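Local coordinates for mitogen activated protein kinase, putative (Leishmania donovani, PDB 4QNY) that probably transfers the gamma-phosphate of ATP to serine or threonine residues of target proteins, as a magnesium-dependent kinase of the MAP kinase family, at residues A[14-22]-A[86-94]. Residues are numbered along the deposited sequence; the frame is centred on the assembly and turned at random.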
loop_
_atom_site.group_PDB
_atom_site.type_symbol
_atom_site.label_atom_id
_atom_site.label_comp_id
_atom_site.label_asym_id
_atom_site.label_seq_id
_atom_site.Cartn_x
_atom_site.Cartn_y
_atom_site.Cartn_z
ATOM N N GLU A 14 -8.825 -26.681 7.993
ATOM C CA GLU A 14 -8.904 -26.294 6.590
ATOM C C GLU A 14 -7.520 -26.281 5.941
ATOM O O GLU A 14 -7.345 -26.756 4.819
ATOM C CB GLU A 14 -9.564 -24.920 6.457
ATOM C CG GLU A 14 -10.044 -24.584 5.057
ATOM C CD GLU A 14 -10.648 -23.196 4.969
ATOM O OE1 GLU A 14 -9.950 -22.221 5.316
ATOM O OE2 GLU A 14 -11.823 -23.079 4.559
ATOM N N VAL A 15 -6.540 -25.738 6.658
ATOM C CA VAL A 15 -5.169 -25.659 6.160
ATOM C C VAL A 15 -4.539 -27.047 6.045
ATOM O O VAL A 15 -3.821 -27.334 5.085
ATOM C CB VAL A 15 -4.296 -24.760 7.068
ATOM C CG1 VAL A 15 -2.815 -24.925 6.748
ATOM C CG2 VAL A 15 -4.716 -23.305 6.928
ATOM N N CYS A 16 -4.822 -27.908 7.019
ATOM C CA CYS A 16 -4.286 -29.267 7.024
ATOM C C CYS A 16 -4.740 -30.067 5.803
ATOM O O CYS A 16 -4.020 -30.944 5.323
ATOM C CB CYS A 16 -4.691 -29.997 8.307
ATOM S SG CYS A 16 -3.821 -29.441 9.793
ATOM N N ARG A 17 -5.931 -29.759 5.298
ATOM C CA ARG A 17 -6.445 -30.419 4.102
ATOM C C ARG A 17 -5.754 -29.893 2.846
ATOM O O ARG A 17 -5.905 -30.454 1.761
ATOM C CB ARG A 17 -7.962 -30.237 3.992
ATOM C CG ARG A 17 -8.755 -31.043 5.013
ATOM C CD ARG A 17 -10.245 -31.042 4.700
ATOM N NE ARG A 17 -10.873 -29.754 4.988
ATOM C CZ ARG A 17 -11.427 -29.440 6.154
ATOM N NH1 ARG A 17 -11.433 -30.320 7.147
ATOM N NH2 ARG A 17 -11.976 -28.244 6.329
ATOM N N LEU A 18 -4.999 -28.812 3.003
ATOM C CA LEU A 18 -4.204 -28.266 1.909
ATOM C C LEU A 18 -2.746 -28.683 2.063
ATOM O O LEU A 18 -2.155 -29.264 1.153
ATOM C CB LEU A 18 -4.315 -26.741 1.867
ATOM C CG LEU A 18 -5.716 -26.166 1.662
ATOM C CD1 LEU A 18 -5.689 -24.653 1.778
ATOM C CD2 LEU A 18 -6.274 -26.593 0.315
ATOM N N ASP A 19 -2.176 -28.380 3.225
ATOM C CA ASP A 19 -0.800 -28.747 3.528
ATOM C C ASP A 19 -0.625 -28.893 5.038
ATOM O O ASP A 19 -0.923 -27.971 5.800
ATOM C CB ASP A 19 0.174 -27.706 2.970
ATOM C CG ASP A 19 1.578 -28.255 2.788
ATOM O OD1 ASP A 19 1.996 -29.114 3.592
ATOM O OD2 ASP A 19 2.266 -27.826 1.837
ATOM N N ASP A 20 -0.135 -30.054 5.461
ATOM C CA ASP A 20 -0.001 -30.370 6.879
ATOM C C ASP A 20 1.146 -29.604 7.538
ATOM O O ASP A 20 1.314 -29.653 8.757
ATOM C CB ASP A 20 0.204 -31.875 7.062
ATOM C CG ASP A 20 -0.629 -32.445 8.195
ATOM O OD1 ASP A 20 -1.686 -31.858 8.510
ATOM O OD2 ASP A 20 -0.229 -33.480 8.767
ATOM N N ARG A 21 1.924 -28.895 6.724
ATOM C CA ARG A 21 3.099 -28.164 7.191
ATOM C C ARG A 21 2.799 -27.125 8.270
ATOM O O ARG A 21 3.504 -27.042 9.275
ATOM C CB ARG A 21 3.784 -27.467 6.009
ATOM C CG ARG A 21 4.692 -28.368 5.193
ATOM C CD ARG A 21 5.123 -27.716 3.882
ATOM N NE ARG A 21 5.925 -26.510 4.080
ATOM C CZ ARG A 21 6.805 -26.048 3.196
ATOM N NH1 ARG A 21 7.004 -26.696 2.056
ATOM N NH2 ARG A 21 7.490 -24.943 3.452
ATOM N N TYR A 22 1.746 -26.343 8.058
ATOM C CA TYR A 22 1.544 -25.118 8.823
ATOM C C TYR A 22 0.713 -25.289 10.093
ATOM O O TYR A 22 -0.415 -25.785 10.057
ATOM C CB TYR A 22 0.904 -24.063 7.918
ATOM C CG TYR A 22 1.699 -23.822 6.655
ATOM C CD1 TYR A 22 2.847 -23.042 6.675
ATOM C CD2 TYR A 22 1.314 -24.390 5.447
ATOM C CE1 TYR A 22 3.586 -22.824 5.527
ATOM C CE2 TYR A 22 2.047 -24.178 4.292
ATOM C CZ TYR A 22 3.181 -23.394 4.338
ATOM O OH TYR A 22 3.914 -23.179 3.194
ATOM N N LEU A 86 7.016 -14.078 -1.107
ATOM C CA LEU A 86 6.035 -15.145 -1.246
ATOM C C LEU A 86 6.678 -16.499 -0.966
ATOM O O LEU A 86 7.670 -16.863 -1.597
ATOM C CB LEU A 86 5.423 -15.127 -2.649
ATOM C CG LEU A 86 4.236 -16.058 -2.898
ATOM C CD1 LEU A 86 3.032 -15.613 -2.085
ATOM C CD2 LEU A 86 3.900 -16.113 -4.380
ATOM N N ARG A 87 6.114 -17.243 -0.019
ATOM C CA ARG A 87 6.667 -18.543 0.346
ATOM C C ARG A 87 5.889 -19.704 -0.267
ATOM O O ARG A 87 6.480 -20.720 -0.635
ATOM C CB ARG A 87 6.716 -18.702 1.868
ATOM C CG ARG A 87 8.116 -18.567 2.455
ATOM C CD ARG A 87 8.310 -19.487 3.651
ATOM N NE ARG A 87 9.705 -19.542 4.082
ATOM C CZ ARG A 87 10.180 -20.408 4.972
ATOM N NH1 ARG A 87 9.371 -21.300 5.528
ATOM N NH2 ARG A 87 11.463 -20.386 5.304
ATOM N N ASN A 88 4.571 -19.559 -0.379
ATOM C CA ASN A 88 3.736 -20.639 -0.901
ATOM C C ASN A 88 2.342 -20.185 -1.329
ATOM O O ASN A 88 1.866 -19.126 -0.920
ATOM C CB ASN A 88 3.612 -21.750 0.146
ATOM C CG ASN A 88 3.463 -23.125 -0.476
ATOM O OD1 ASN A 88 2.973 -23.264 -1.596
ATOM N ND2 ASN A 88 3.886 -24.151 0.253
ATOM N N ILE A 89 1.698 -21.001 -2.161
ATOM C CA ILE A 89 0.312 -20.784 -2.566
ATOM C C ILE A 89 -0.493 -22.069 -2.376
ATOM O O ILE A 89 -0.360 -23.015 -3.151
ATOM C CB ILE A 89 0.202 -20.332 -4.038
ATOM C CG1 ILE A 89 1.043 -19.078 -4.289
ATOM C CG2 ILE A 89 -1.254 -20.081 -4.410
ATOM C CD1 ILE A 89 0.523 -17.844 -3.588
ATOM N N LEU A 90 -1.328 -22.097 -1.342
ATOM C CA LEU A 90 -2.109 -23.286 -1.021
ATOM C C LEU A 90 -3.487 -23.251 -1.671
ATOM O O LEU A 90 -4.314 -22.400 -1.349
ATOM C CB LEU A 90 -2.253 -23.436 0.494
ATOM C CG LEU A 90 -0.953 -23.436 1.299
ATOM C CD1 LEU A 90 -1.242 -23.640 2.778
ATOM C CD2 LEU A 90 0.003 -24.500 0.782
ATOM N N THR A 91 -3.729 -24.188 -2.581
ATOM C CA THR A 91 -4.997 -24.270 -3.295
ATOM C C THR A 91 -5.606 -25.667 -3.186
ATOM O O THR A 91 -4.880 -26.657 -3.134
ATOM C CB THR A 91 -4.815 -23.913 -4.777
ATOM O OG1 THR A 91 -3.749 -24.701 -5.317
ATOM C CG2 THR A 91 -4.475 -22.438 -4.938
ATOM N N PRO A 92 -6.946 -25.749 -3.142
ATOM C CA PRO A 92 -7.639 -27.043 -3.100
ATOM C C PRO A 92 -7.438 -27.846 -4.382
ATOM O O PRO A 92 -7.547 -27.291 -5.476
ATOM C CB PRO A 92 -9.111 -26.652 -2.928
ATOM C CG PRO A 92 -9.083 -25.258 -2.392
ATOM C CD PRO A 92 -7.884 -24.622 -3.016
ATOM N N GLU A 93 -7.153 -29.136 -4.245
ATOM C CA GLU A 93 -6.917 -29.998 -5.397
ATOM C C GLU A 93 -8.187 -30.206 -6.217
ATOM O O GLU A 93 -8.130 -30.370 -7.435
ATOM C CB GLU A 93 -6.357 -31.349 -4.947
ATOM N N ASP A 94 -9.331 -30.200 -5.543
ATOM C CA ASP A 94 -10.613 -30.393 -6.211
ATOM C C ASP A 94 -11.231 -29.051 -6.594
ATOM O O ASP A 94 -11.510 -28.223 -5.727
ATOM C CB ASP A 94 -11.568 -31.182 -5.310
ATOM C CG ASP A 94 -12.713 -31.818 -6.080
ATOM O OD1 ASP A 94 -13.029 -31.351 -7.194
ATOM O OD2 ASP A 94 -13.307 -32.788 -5.562
HETATM O O HOH W 1 7.647 -23.280 1.151
#
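Leu90 and Tyr22 each set CG anti to the carbonyl carbon, with chi1 -54° for Leu90, which turns the leucine methyls toward the tyrosine ring. Leu90 CD1 lies 3.7 Å from Tyr22 CE2, in an oblique approach. The other methyl, Leu90 CD2, is 3.9 Å from Asp19 CB, and the two side chains cross at about a right angle. Leu18 packs against the base of the Leu90 side chain. Leu18 CD1 is 3.9 Å from Leu90 CB. Leu18 CD2 reaches on to Pro92 N at 3.6 Å and touches the proline ring. Leu90 is thus held between Leu18, Asp19 and Tyr22.

One direct hydrogen bond crosses the contact. Asn88 ND2 donates to Tyr22 OH at 3.1 Å, close to the plane of the ring. The amide is turned 70° from that ring, and the bond is bent, at 145°. Asp19 OD1 accepts from Arg21 N at 3.1 Å and closes an Asx turn in the link between helix 8-16 and strand 22-31. The Arg21 guanidinium lays one face over Asn88 ND2, and its NH2 forms a salt bridge with Asp41. A water weakly joins that NH2 to Arg87 O.

The contact lies in the kinase N-lobe, on its five-stranded antiparallel sheet. The C-terminal part of helix 8-16 and the turn into strand 22-31 lie over edge strand 86-90, with Met51 of strand 47-54 touching Val15, Tyr22 and Leu90. Ile89 points away from this contact, and its side chain touches Ile72 of helix 62-77 on the opposite face of the sheet.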